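Local coordinates for PF14_0633 protein (Plasmodium falciparum, PDB 3IGM) that binds its cognate DNA sequence specifically through an AP2 domain, here as a domain-swapped dimer, and serves as an ApiAP2 transcriptional regulator of the malaria parasite, at a contact of chain A with DNA and the interface of chains A and B. Numbering follows the deposited sequence. Chains: chain A/B, PF14_0633 protein.

Contact 1: a contact of chain A with DNA. Residues chain A 12, 23, 30, 32. With nucleotides of chain D; nucleotides of chain C.
The beta-sheet of an AP2 domain enters the major groove here, and A:Arg30, on strand 29-35, reads a guanine end-on. Its NH1 donates to O6 of DG2 of chain C at 2.8 Å (160° at H), and NH2 to N7 of the same base at 2.8 Å (169°). Both acceptors lie almost in the guanidinium plane, so the fork matches the Hoogsteen edge of guanine. On the other strand, the hydroxyl OG of A:Ser32 bonds to N7 of DA4 of chain D at 2.8 Å, while its backbone N donates to the phosphate oxygen OP2 of that nucleotide at 2.8 Å, so one residue holds base and backbone together. Between these readers the ring of A:Phe23 turns one face to the exocyclic N4 of DC3 of chain C; its CE2 packs 3.5 Å from C5 of that cytosine, and CE1, on the rim, points toward the O4 side of DT5 of chain D.

The arginine reaches across the groove because CG is anti to the backbone N (chi1 -163°) and the chain stays extended as far as NE. Its guanidinium lies between CD1 of A:Phe23 and the methyl C7 of DT1 of chain C, which should limit its rotation. Behind the A:Phe23 ring sits CB of A:Ser32, against the opposite face. Water 1 joins NH2 of A:Arg30 to the phosphate OP2 of DG2 of chain C, and water 3 links that oxygen to OG of A:Ser12, 2.6 Å from the water.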
loop_
_atom_site.group_PDB
_atom_site.type_symbol
_atom_site.label_atom_id
_atom_site.label_comp_id
_atom_site.label_asym_id
_atom_site.label_seq_id
_atom_site.Cartn_x
_atom_site.Cartn_y
_atom_site.Cartn_z
ATOM N N SER A 12 -1.266 -8.028 13.849
ATOM C CA SER A 12 0.003 -7.803 13.138
ATOM C C SER A 12 -0.167 -7.492 11.668
ATOM O O SER A 12 -1.091 -7.989 11.008
ATOM C CB SER A 12 0.974 -8.978 13.317
ATOM O OG SER A 12 0.360 -10.223 13.039
ATOM N N PHE A 23 -5.220 -12.314 14.944
ATOM C CA PHE A 23 -5.074 -13.732 15.232
ATOM C C PHE A 23 -5.717 -14.004 16.571
ATOM O O PHE A 23 -5.495 -13.273 17.525
ATOM C CB PHE A 23 -3.590 -14.137 15.240
ATOM C CG PHE A 23 -2.989 -14.217 13.861
ATOM C CD1 PHE A 23 -2.944 -15.436 13.178
ATOM C CD2 PHE A 23 -2.512 -13.071 13.230
ATOM C CE1 PHE A 23 -2.426 -15.518 11.898
ATOM C CE2 PHE A 23 -1.991 -13.135 11.937
ATOM C CZ PHE A 23 -1.940 -14.367 11.268
ATOM N N ARG A 30 -6.157 -21.969 16.198
ATOM C CA ARG A 30 -5.686 -20.622 15.887
ATOM C C ARG A 30 -6.177 -20.161 14.511
ATOM O O ARG A 30 -6.040 -20.869 13.499
ATOM C CB ARG A 30 -4.160 -20.520 15.962
ATOM C CG ARG A 30 -3.666 -19.075 16.046
ATOM C CD ARG A 30 -2.158 -19.034 16.105
ATOM N NE ARG A 30 -1.642 -17.710 16.446
ATOM C CZ ARG A 30 -0.416 -17.283 16.142
ATOM N NH1 ARG A 30 0.435 -18.067 15.469
ATOM N NH2 ARG A 30 -0.040 -16.063 16.501
ATOM N N SER A 32 -7.385 -16.463 11.932
ATOM C CA SER A 32 -7.091 -15.060 11.640
ATOM C C SER A 32 -8.210 -14.368 10.876
ATOM O O SER A 32 -8.933 -14.991 10.101
ATOM C CB SER A 32 -5.762 -14.925 10.888
ATOM O OG SER A 32 -5.871 -15.392 9.556
ATOM P P DA D 4 -9.236 -19.421 9.455
ATOM O OP1 DA D 4 -10.399 -20.220 9.902
ATOM O OP2 DA D 4 -8.621 -18.376 10.303
ATOM O "O5'" DA D 4 -8.069 -20.443 9.071
ATOM C "C5'" DA D 4 -8.248 -21.408 8.013
ATOM C "C4'" DA D 4 -7.027 -22.315 7.989
ATOM O "O4'" DA D 4 -5.882 -21.569 7.518
ATOM C "C3'" DA D 4 -6.604 -22.862 9.346
ATOM O "O3'" DA D 4 -6.124 -24.186 9.135
ATOM C "C2'" DA D 4 -5.521 -21.896 9.847
ATOM C "C1'" DA D 4 -4.912 -21.379 8.543
ATOM N N9 DA D 4 -4.521 -19.966 8.521
ATOM C C8 DA D 4 -5.099 -18.913 9.178
ATOM N N7 DA D 4 -4.513 -17.756 8.946
ATOM C C5 DA D 4 -3.485 -18.064 8.058
ATOM C C6 DA D 4 -2.481 -17.298 7.423
ATOM N N6 DA D 4 -2.351 -15.967 7.566
ATOM N N1 DA D 4 -1.602 -17.951 6.604
ATOM C C2 DA D 4 -1.712 -19.270 6.431
ATOM N N3 DA D 4 -2.606 -20.090 6.984
ATOM C C4 DA D 4 -3.473 -19.429 7.790
ATOM P P DT D 5 -5.475 -25.080 10.303
ATOM O OP1 DT D 5 -5.969 -26.456 10.070
ATOM O OP2 DT D 5 -5.670 -24.442 11.630
ATOM O "O5'" DT D 5 -3.920 -24.994 9.979
ATOM C "C5'" DT D 5 -3.453 -25.263 8.668
ATOM C "C4'" DT D 5 -1.989 -24.905 8.607
ATOM O "O4'" DT D 5 -1.853 -23.468 8.624
ATOM C "C3'" DT D 5 -1.126 -25.417 9.759
ATOM O "O3'" DT D 5 -0.049 -26.089 9.120
ATOM C "C2'" DT D 5 -0.718 -24.148 10.515
ATOM C "C1'" DT D 5 -0.708 -23.143 9.370
ATOM N N1 DT D 5 -0.837 -21.695 9.709
ATOM C C2 DT D 5 0.000 -20.800 9.061
ATOM O O2 DT D 5 0.853 -21.138 8.256
ATOM N N3 DT D 5 -0.183 -19.481 9.413
ATOM C C4 DT D 5 -1.114 -18.982 10.308
ATOM O O4 DT D 5 -1.187 -17.784 10.538
ATOM C C5 DT D 5 -1.968 -19.964 10.943
ATOM C C7 DT D 5 -3.016 -19.547 11.939
ATOM C C6 DT D 5 -1.794 -21.257 10.614
ATOM P P DG D 6 1.196 -26.813 9.824
ATOM O OP1 DG D 6 1.352 -28.126 9.162
ATOM O OP2 DG D 6 1.139 -26.709 11.301
ATOM O "O5'" DG D 6 2.380 -25.854 9.360
ATOM C "C5'" DG D 6 2.519 -25.440 7.994
ATOM C "C4'" DG D 6 3.821 -24.666 7.839
ATOM O "O4'" DG D 6 3.679 -23.286 8.242
ATOM C "C3'" DG D 6 4.987 -25.174 8.674
ATOM O "O3'" DG D 6 6.163 -25.020 7.885
ATOM C "C2'" DG D 6 4.961 -24.301 9.937
ATOM C "C1'" DG D 6 4.457 -22.979 9.384
ATOM N N9 DG D 6 3.542 -22.202 10.216
ATOM C C8 DG D 6 2.404 -22.662 10.829
ATOM N N7 DG D 6 1.761 -21.737 11.483
ATOM C C5 DG D 6 2.511 -20.580 11.272
ATOM C C6 DG D 6 2.303 -19.256 11.733
ATOM O O6 DG D 6 1.363 -18.839 12.425
ATOM N N1 DG D 6 3.304 -18.374 11.305
ATOM C C2 DG D 6 4.374 -18.735 10.519
ATOM N N2 DG D 6 5.240 -17.761 10.192
ATOM N N3 DG D 6 4.572 -19.976 10.077
ATOM C C4 DG D 6 3.607 -20.845 10.485
ATOM O "O5'" DT C 1 -0.267 -15.706 20.506
ATOM C "C5'" DT C 1 0.633 -15.184 21.511
ATOM C "C4'" DT C 1 1.894 -14.495 20.957
ATOM O "O4'" DT C 1 2.996 -15.446 20.874
ATOM C "C3'" DT C 1 1.804 -13.807 19.589
ATOM O "O3'" DT C 1 1.740 -12.389 19.781
ATOM C "C2'" DT C 1 3.096 -14.161 18.855
ATOM C "C1'" DT C 1 3.670 -15.333 19.624
ATOM N N1 DT C 1 3.615 -16.688 18.976
ATOM C C2 DT C 1 4.727 -17.148 18.284
ATOM O O2 DT C 1 5.733 -16.484 18.127
ATOM N N3 DT C 1 4.609 -18.418 17.768
ATOM C C4 DT C 1 3.501 -19.257 17.882
ATOM O O4 DT C 1 3.481 -20.381 17.380
ATOM C C5 DT C 1 2.376 -18.718 18.629
ATOM C C7 DT C 1 1.128 -19.522 18.826
ATOM C C6 DT C 1 2.489 -17.482 19.135
ATOM P P DG C 2 1.177 -11.363 18.664
ATOM O OP1 DG C 2 0.794 -10.147 19.417
ATOM O OP2 DG C 2 0.204 -12.072 17.797
ATOM O "O5'" DG C 2 2.417 -10.989 17.728
ATOM C "C5'" DG C 2 3.666 -10.427 18.215
ATOM C "C4'" DG C 2 4.687 -10.363 17.071
ATOM O "O4'" DG C 2 4.978 -11.712 16.627
ATOM C "C3'" DG C 2 4.255 -9.636 15.794
ATOM O "O3'" DG C 2 5.374 -9.021 15.142
ATOM C "C2'" DG C 2 3.650 -10.748 14.933
ATOM C "C1'" DG C 2 4.532 -11.931 15.298
ATOM N N9 DG C 2 3.885 -13.235 15.339
ATOM C C8 DG C 2 2.651 -13.576 15.834
ATOM N N7 DG C 2 2.390 -14.857 15.748
ATOM C C5 DG C 2 3.530 -15.389 15.161
ATOM C C6 DG C 2 3.853 -16.720 14.815
ATOM O O6 DG C 2 3.161 -17.731 14.956
ATOM N N1 DG C 2 5.113 -16.819 14.236
ATOM C C2 DG C 2 5.976 -15.767 14.029
ATOM N N2 DG C 2 7.169 -16.044 13.467
ATOM N N3 DG C 2 5.692 -14.516 14.357
ATOM C C4 DG C 2 4.460 -14.406 14.913
ATOM P P DC C 3 5.173 -8.005 13.916
ATOM O OP1 DC C 3 6.440 -7.272 13.706
ATOM O OP2 DC C 3 3.936 -7.226 14.194
ATOM O "O5'" DC C 3 4.901 -8.958 12.642
ATOM C "C5'" DC C 3 5.993 -9.433 11.865
ATOM C "C4'" DC C 3 5.674 -10.647 11.005
ATOM O "O4'" DC C 3 5.031 -11.728 11.730
ATOM C "C3'" DC C 3 4.822 -10.396 9.764
ATOM O "O3'" DC C 3 5.612 -10.868 8.716
ATOM C "C2'" DC C 3 3.637 -11.335 9.926
ATOM C "C1'" DC C 3 4.308 -12.438 10.749
ATOM N N1 DC C 3 3.344 -13.404 11.362
ATOM C C2 DC C 3 3.586 -14.786 11.269
ATOM O O2 DC C 3 4.595 -15.195 10.690
ATOM N N3 DC C 3 2.698 -15.645 11.825
ATOM C C4 DC C 3 1.613 -15.168 12.441
ATOM N N4 DC C 3 0.758 -16.042 12.965
ATOM C C5 DC C 3 1.355 -13.772 12.552
ATOM C C6 DC C 3 2.233 -12.928 12.002
HETATM O O HOH W 1 -1.162 -14.205 18.314
HETATM O O HOH W 2 -4.035 -22.952 12.967
HETATM O O HOH W 3 -0.336 -11.312 15.274
#

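Contact 2: the interface of chains A and B. Residues chain A 9-11, 20, 22-24, 33, 35; chain B 50-52, 54-55, 58.
Extended backbone of chain A, in strands 11-14, 19-26 and 29-35, faces helix 40-58 of chain B, whose regular helical torsions set B:Ala51, B:Phe54, B:Met55 and B:Val58 along one side. B:Phe54 is the main wedge: with CG anti to its backbone N (chi1 172°), it projects from the helix between A:Phe24, A:Arg33 and A:Phe35. Its edge meets the A:Phe24 ring in an edge-to-face pair, planes 77° apart and centroids 5.3 Å apart. One face of B:Phe54 lies under CG of A:Arg33, whose chain bends at chi2 and chi3 to bring the guanidinium back over CE1; B:Val58 CB backs the other face. The A:Phe35 ring is laid flat on the helix, B:Ala51 CA standing 3.7 Å from its centroid as a CH-pi contact, while its tip CZ touches CB of B:Phe54 at 3.4 Å. The methyl CB of B:Ala51 also packs on CG1 of A:Val11, 3.8 Å away. Alongside, B:Met55 bends its thioether toward A:Ala22 and the carbonyl of A:Phe23, with SD 4.0 Å from CB of A:Ala22. The patch is held by apolar packing, and through it each sheet of the domain-swapped dimer takes its supporting helix from the partner chain.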
loop_
_atom_site.group_PDB
_atom_site.type_symbol
_atom_site.label_atom_id
_atom_site.label_comp_id
_atom_site.label_asym_id
_atom_site.label_seq_id
_atom_site.Cartn_x
_atom_site.Cartn_y
_atom_site.Cartn_z
ATOM N N PRO A 9 -1.712 -6.917 21.318
ATOM C CA PRO A 9 -1.575 -8.375 21.294
ATOM C C PRO A 9 -2.508 -9.055 20.289
ATOM O O PRO A 9 -3.730 -8.895 20.355
ATOM C CB PRO A 9 -1.957 -8.793 22.721
ATOM C CG PRO A 9 -1.639 -7.616 23.558
ATOM C CD PRO A 9 -1.894 -6.411 22.695
ATOM N N GLY A 10 -1.918 -9.797 19.355
ATOM C CA GLY A 10 -2.678 -10.609 18.426
ATOM C C GLY A 10 -2.885 -9.938 17.090
ATOM O O GLY A 10 -3.345 -10.574 16.149
ATOM N N VAL A 11 -2.546 -8.657 16.998
ATOM C CA VAL A 11 -2.750 -7.902 15.768
ATOM C C VAL A 11 -1.417 -7.608 15.101
ATOM O O VAL A 11 -0.536 -6.992 15.707
ATOM C CB VAL A 11 -3.511 -6.558 16.017
ATOM C CG1 VAL A 11 -3.638 -5.755 14.729
ATOM C CG2 VAL A 11 -4.891 -6.813 16.650
ATOM N N TRP A 20 -3.621 -5.769 8.172
ATOM C CA TRP A 20 -3.544 -6.240 9.541
ATOM C C TRP A 20 -4.332 -7.528 9.638
ATOM O O TRP A 20 -5.477 -7.585 9.175
ATOM C CB TRP A 20 -4.200 -5.234 10.506
ATOM C CG TRP A 20 -3.623 -3.857 10.461
ATOM C CD1 TRP A 20 -4.118 -2.781 9.789
ATOM C CD2 TRP A 20 -2.430 -3.412 11.121
ATOM N NE1 TRP A 20 -3.300 -1.685 9.988
ATOM C CE2 TRP A 20 -2.258 -2.050 10.801
ATOM C CE3 TRP A 20 -1.487 -4.039 11.952
ATOM C CZ2 TRP A 20 -1.175 -1.292 11.286
ATOM C CZ3 TRP A 20 -0.405 -3.283 12.429
ATOM C CH2 TRP A 20 -0.268 -1.926 12.097
ATOM N N ALA A 22 -5.845 -10.063 12.583
ATOM C CA ALA A 22 -6.118 -10.309 13.985
ATOM C C ALA A 22 -6.157 -11.818 14.151
ATOM O O ALA A 22 -6.989 -12.517 13.538
ATOM C CB ALA A 22 -7.460 -9.666 14.382
ATOM N N PHE A 23 -5.220 -12.314 14.944
ATOM C CA PHE A 23 -5.074 -13.732 15.232
ATOM C C PHE A 23 -5.717 -14.004 16.571
ATOM O O PHE A 23 -5.495 -13.273 17.525
ATOM C CB PHE A 23 -3.590 -14.137 15.240
ATOM C CG PHE A 23 -2.989 -14.217 13.861
ATOM C CD1 PHE A 23 -2.944 -15.436 13.178
ATOM C CD2 PHE A 23 -2.512 -13.071 13.230
ATOM C CE1 PHE A 23 -2.426 -15.518 11.898
ATOM C CE2 PHE A 23 -1.991 -13.135 11.937
ATOM C CZ PHE A 23 -1.940 -14.367 11.268
ATOM N N PHE A 24 -6.532 -15.047 16.635
ATOM C CA PHE A 24 -7.316 -15.334 17.834
ATOM C C PHE A 24 -7.476 -16.837 17.981
ATOM O O PHE A 24 -7.412 -17.578 16.997
ATOM C CB PHE A 24 -8.704 -14.641 17.774
ATOM C CG PHE A 24 -9.579 -15.091 16.614
ATOM C CD1 PHE A 24 -10.616 -16.006 16.811
ATOM C CD2 PHE A 24 -9.380 -14.589 15.338
ATOM C CE1 PHE A 24 -11.428 -16.416 15.739
ATOM C CE2 PHE A 24 -10.179 -14.995 14.264
ATOM C CZ PHE A 24 -11.204 -15.903 14.463
ATOM N N ARG A 33 -8.336 -13.067 11.108
ATOM C CA ARG A 33 -9.267 -12.219 10.379
ATOM C C ARG A 33 -8.488 -11.065 9.741
ATOM O O ARG A 33 -7.697 -10.387 10.407
ATOM C CB ARG A 33 -10.372 -11.714 11.310
ATOM C CG ARG A 33 -11.320 -10.665 10.717
ATOM C CD ARG A 33 -12.434 -11.247 9.863
ATOM N NE ARG A 33 -13.334 -12.129 10.605
ATOM C CZ ARG A 33 -14.565 -11.802 11.001
ATOM N NH1 ARG A 33 -15.075 -10.594 10.768
ATOM N NH2 ARG A 33 -15.297 -12.699 11.634
ATOM N N PHE A 35 -7.857 -7.460 7.870
ATOM C CA PHE A 35 -8.313 -6.068 7.829
ATOM C C PHE A 35 -7.434 -5.217 6.909
ATOM O O PHE A 35 -6.373 -4.722 7.325
ATOM C CB PHE A 35 -8.325 -5.471 9.243
ATOM C CG PHE A 35 -9.337 -6.103 10.161
ATOM C CD1 PHE A 35 -10.627 -5.558 10.280
ATOM C CD2 PHE A 35 -9.010 -7.232 10.901
ATOM C CE1 PHE A 35 -11.568 -6.131 11.123
ATOM C CE2 PHE A 35 -9.943 -7.821 11.755
ATOM C CZ PHE A 35 -11.230 -7.264 11.867
ATOM N N ALA B 50 -9.781 -1.186 13.783
ATOM C CA ALA B 50 -10.836 -2.173 13.531
ATOM C C ALA B 50 -10.383 -3.578 13.884
ATOM O O ALA B 50 -11.176 -4.382 14.410
ATOM C CB ALA B 50 -11.273 -2.126 12.059
ATOM N N ALA B 51 -9.121 -3.886 13.563
ATOM C CA ALA B 51 -8.522 -5.169 13.940
ATOM C C ALA B 51 -8.462 -5.307 15.456
ATOM O O ALA B 51 -8.754 -6.367 15.996
ATOM C CB ALA B 51 -7.104 -5.336 13.316
ATOM N N VAL B 52 -8.083 -4.229 16.134
ATOM C CA VAL B 52 -8.030 -4.198 17.598
ATOM C C VAL B 52 -9.414 -4.391 18.208
ATOM O O VAL B 52 -9.577 -5.201 19.131
ATOM C CB VAL B 52 -7.365 -2.899 18.107
ATOM C CG1 VAL B 52 -7.587 -2.701 19.624
ATOM C CG2 VAL B 52 -5.877 -2.928 17.797
ATOM N N PHE B 54 -11.994 -5.877 16.845
ATOM C CA PHE B 54 -12.360 -7.282 16.605
ATOM C C PHE B 54 -11.699 -8.182 17.643
ATOM O O PHE B 54 -12.333 -9.087 18.205
ATOM C CB PHE B 54 -11.928 -7.716 15.200
ATOM C CG PHE B 54 -12.090 -9.198 14.937
ATOM C CD1 PHE B 54 -13.326 -9.726 14.563
ATOM C CD2 PHE B 54 -11.003 -10.064 15.066
ATOM C CE1 PHE B 54 -13.491 -11.096 14.325
ATOM C CE2 PHE B 54 -11.150 -11.437 14.824
ATOM C CZ PHE B 54 -12.402 -11.954 14.453
ATOM N N MET B 55 -10.413 -7.922 17.885
ATOM C CA MET B 55 -9.629 -8.661 18.873
ATOM C C MET B 55 -10.314 -8.644 20.247
ATOM O O MET B 55 -10.479 -9.686 20.870
ATOM C CB MET B 55 -8.198 -8.092 18.930
ATOM C CG MET B 55 -7.137 -9.074 19.353
ATOM S SD MET B 55 -7.027 -10.492 18.243
ATOM C CE MET B 55 -6.820 -11.760 19.496
ATOM N N VAL B 58 -14.003 -10.454 19.833
ATOM C CA VAL B 58 -13.946 -11.886 19.576
ATOM C C VAL B 58 -13.319 -12.670 20.733
ATOM O O VAL B 58 -13.690 -13.820 20.961
ATOM C CB VAL B 58 -13.242 -12.211 18.224
ATOM C CG1 VAL B 58 -11.717 -12.346 18.394
ATOM C CG2 VAL B 58 -13.838 -13.467 17.599
#

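Contact 3: the interface of chains A and B. Residues chain A 62-65; chain B 24-29.
One face of the A:Arg63 guanidinium is met, toward its rim, by OD2 of the B:Asp26 carboxylate, and the two planes are turned 40° apart. The charges therefore pair over a face: NE of A:Arg63 stands 3.1 Å from OD2 of B:Asp26 in a salt bridge, but its N-H points away and no hydrogen bond forms. Bends at chi2 and chi3 curl A:Arg63 across the aspartate, its CD 3.9 Å from CA of B:Gly27 in the turn between strands 19-26 and 29-35 of chain B. B:Asp26 extends with CG anti to its backbone N (chi1 -177°), toward the C-terminal tail of chain A. There the backbone N of A:Lys64 donates to OD2 of B:Asp26 at 2.8 Å (161° at H), approaching from above the carboxylate plane, so one oxygen serves both the salt bridge and this bond. Inside chain B, OG of B:Ser29 donates to the carbonyl O of B:Asp26, 3.0 Å away, which may brace the turn. This probably helps order the end of chain A. The A:Lys64 side chain, bent at chi2, runs beside the hairpin, and its terminal amine NZ donates to O of A:Gly62 at 2.9 Å and, nearly along the C=O axis, to O of B:Tyr25 at 3.2 Å.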
loop_
_atom_site.group_PDB
_atom_site.type_symbol
_atom_site.label_atom_id
_atom_site.label_comp_id
_atom_site.label_asym_id
_atom_site.label_seq_id
_atom_site.Cartn_x
_atom_site.Cartn_y
_atom_site.Cartn_z
ATOM N N GLY A 62 14.101 15.362 -23.903
ATOM C CA GLY A 62 14.580 16.648 -23.405
ATOM C C GLY A 62 14.837 16.622 -21.908
ATOM O O GLY A 62 14.443 15.676 -21.210
ATOM N N ARG A 63 15.507 17.659 -21.415
ATOM C CA ARG A 63 15.748 17.815 -19.976
ATOM C C ARG A 63 14.459 18.136 -19.204
ATOM O O ARG A 63 13.524 18.726 -19.752
ATOM C CB ARG A 63 16.823 18.871 -19.725
ATOM C CG ARG A 63 18.229 18.427 -20.137
ATOM C CD ARG A 63 18.801 17.356 -19.198
ATOM N NE ARG A 63 18.884 17.836 -17.820
ATOM C CZ ARG A 63 19.529 17.216 -16.835
ATOM N NH1 ARG A 63 20.169 16.072 -17.056
ATOM N NH2 ARG A 63 19.533 17.750 -15.622
ATOM N N LYS A 64 14.423 17.741 -17.933
ATOM C CA LYS A 64 13.198 17.797 -17.124
ATOM C C LYS A 64 13.127 18.996 -16.177
ATOM O O LYS A 64 14.096 19.748 -16.041
ATOM C CB LYS A 64 13.032 16.487 -16.334
ATOM C CG LYS A 64 12.217 15.417 -17.051
ATOM C CD LYS A 64 12.890 14.905 -18.317
ATOM C CE LYS A 64 11.870 14.388 -19.316
ATOM N NZ LYS A 64 12.518 13.697 -20.460
ATOM N N LYS A 65 11.970 19.165 -15.533
ATOM C CA LYS A 65 11.778 20.187 -14.495
ATOM C C LYS A 65 12.406 19.776 -13.162
ATOM O O LYS A 65 13.495 19.191 -13.123
ATOM C CB LYS A 65 10.293 20.477 -14.281
ATOM C CG LYS A 65 9.656 21.349 -15.354
ATOM C CD LYS A 65 8.441 22.125 -14.807
ATOM C CE LYS A 65 7.258 21.216 -14.442
ATOM N NZ LYS A 65 6.642 20.554 -15.635
ATOM N N PHE B 24 11.927 7.539 -14.646
ATOM C CA PHE B 24 12.116 8.342 -15.843
ATOM C C PHE B 24 13.551 8.809 -16.042
ATOM O O PHE B 24 14.416 8.568 -15.201
ATOM C CB PHE B 24 11.138 9.530 -15.869
ATOM C CG PHE B 24 11.275 10.492 -14.702
ATOM C CD1 PHE B 24 11.927 11.718 -14.864
ATOM C CD2 PHE B 24 10.718 10.196 -13.461
ATOM C CE1 PHE B 24 12.035 12.632 -13.803
ATOM C CE2 PHE B 24 10.832 11.095 -12.392
ATOM C CZ PHE B 24 11.488 12.317 -12.566
ATOM N N TYR B 25 13.787 9.461 -17.177
ATOM C CA TYR B 25 15.101 9.978 -17.512
ATOM C C TYR B 25 15.076 11.486 -17.653
ATOM O O TYR B 25 14.298 12.040 -18.433
ATOM C CB TYR B 25 15.647 9.317 -18.785
ATOM C CG TYR B 25 16.009 7.873 -18.566
ATOM C CD1 TYR B 25 17.289 7.509 -18.147
ATOM C CD2 TYR B 25 15.055 6.868 -18.744
ATOM C CE1 TYR B 25 17.612 6.173 -17.927
ATOM C CE2 TYR B 25 15.365 5.541 -18.530
ATOM C CZ TYR B 25 16.638 5.195 -18.124
ATOM O OH TYR B 25 16.922 3.865 -17.911
ATOM N N ASP B 26 15.923 12.130 -16.857
ATOM C CA ASP B 26 16.177 13.552 -16.943
ATOM C C ASP B 26 17.520 13.652 -17.650
ATOM O O ASP B 26 18.571 13.764 -17.011
ATOM C CB ASP B 26 16.225 14.155 -15.533
ATOM C CG ASP B 26 16.418 15.669 -15.533
ATOM O OD1 ASP B 26 16.545 16.244 -14.423
ATOM O OD2 ASP B 26 16.443 16.289 -16.624
ATOM N N GLY B 27 17.472 13.582 -18.978
ATOM C CA GLY B 27 18.672 13.491 -19.807
ATOM C C GLY B 27 19.469 12.235 -19.503
ATOM O O GLY B 27 19.012 11.117 -19.769
ATOM N N ALA B 28 20.658 12.436 -18.930
ATOM C CA ALA B 28 21.576 11.353 -18.559
ATOM C C ALA B 28 21.151 10.627 -17.287
ATOM O O ALA B 28 21.353 9.416 -17.158
ATOM C CB ALA B 28 22.999 11.896 -18.400
ATOM N N SER B 29 20.576 11.367 -16.346
ATOM C CA SER B 29 20.228 10.800 -15.049
ATOM C C SER B 29 18.897 10.054 -15.054
ATOM O O SER B 29 17.920 10.498 -15.664
ATOM C CB SER B 29 20.265 11.857 -13.936
ATOM O OG SER B 29 19.936 13.147 -14.422
#

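Contacts 1 and 2 lie back to back, the centres of their C-alpha atoms about 6 Å apart, and both include A:Phe23. The same sheet thus offers one side to the DNA and the other to the exchanged helix, so packing by chain B probably steadies the surface that reads the bases. Contact 3 is remote, its C-alpha centre about 47 Å from that of contact 1 and 46 Å from that of contact 2, at the opposite end of the dimer. There chain B supplies the hairpin and chain A the tail, whereas two-fold symmetry repeats contact 2 with the chains exchanged.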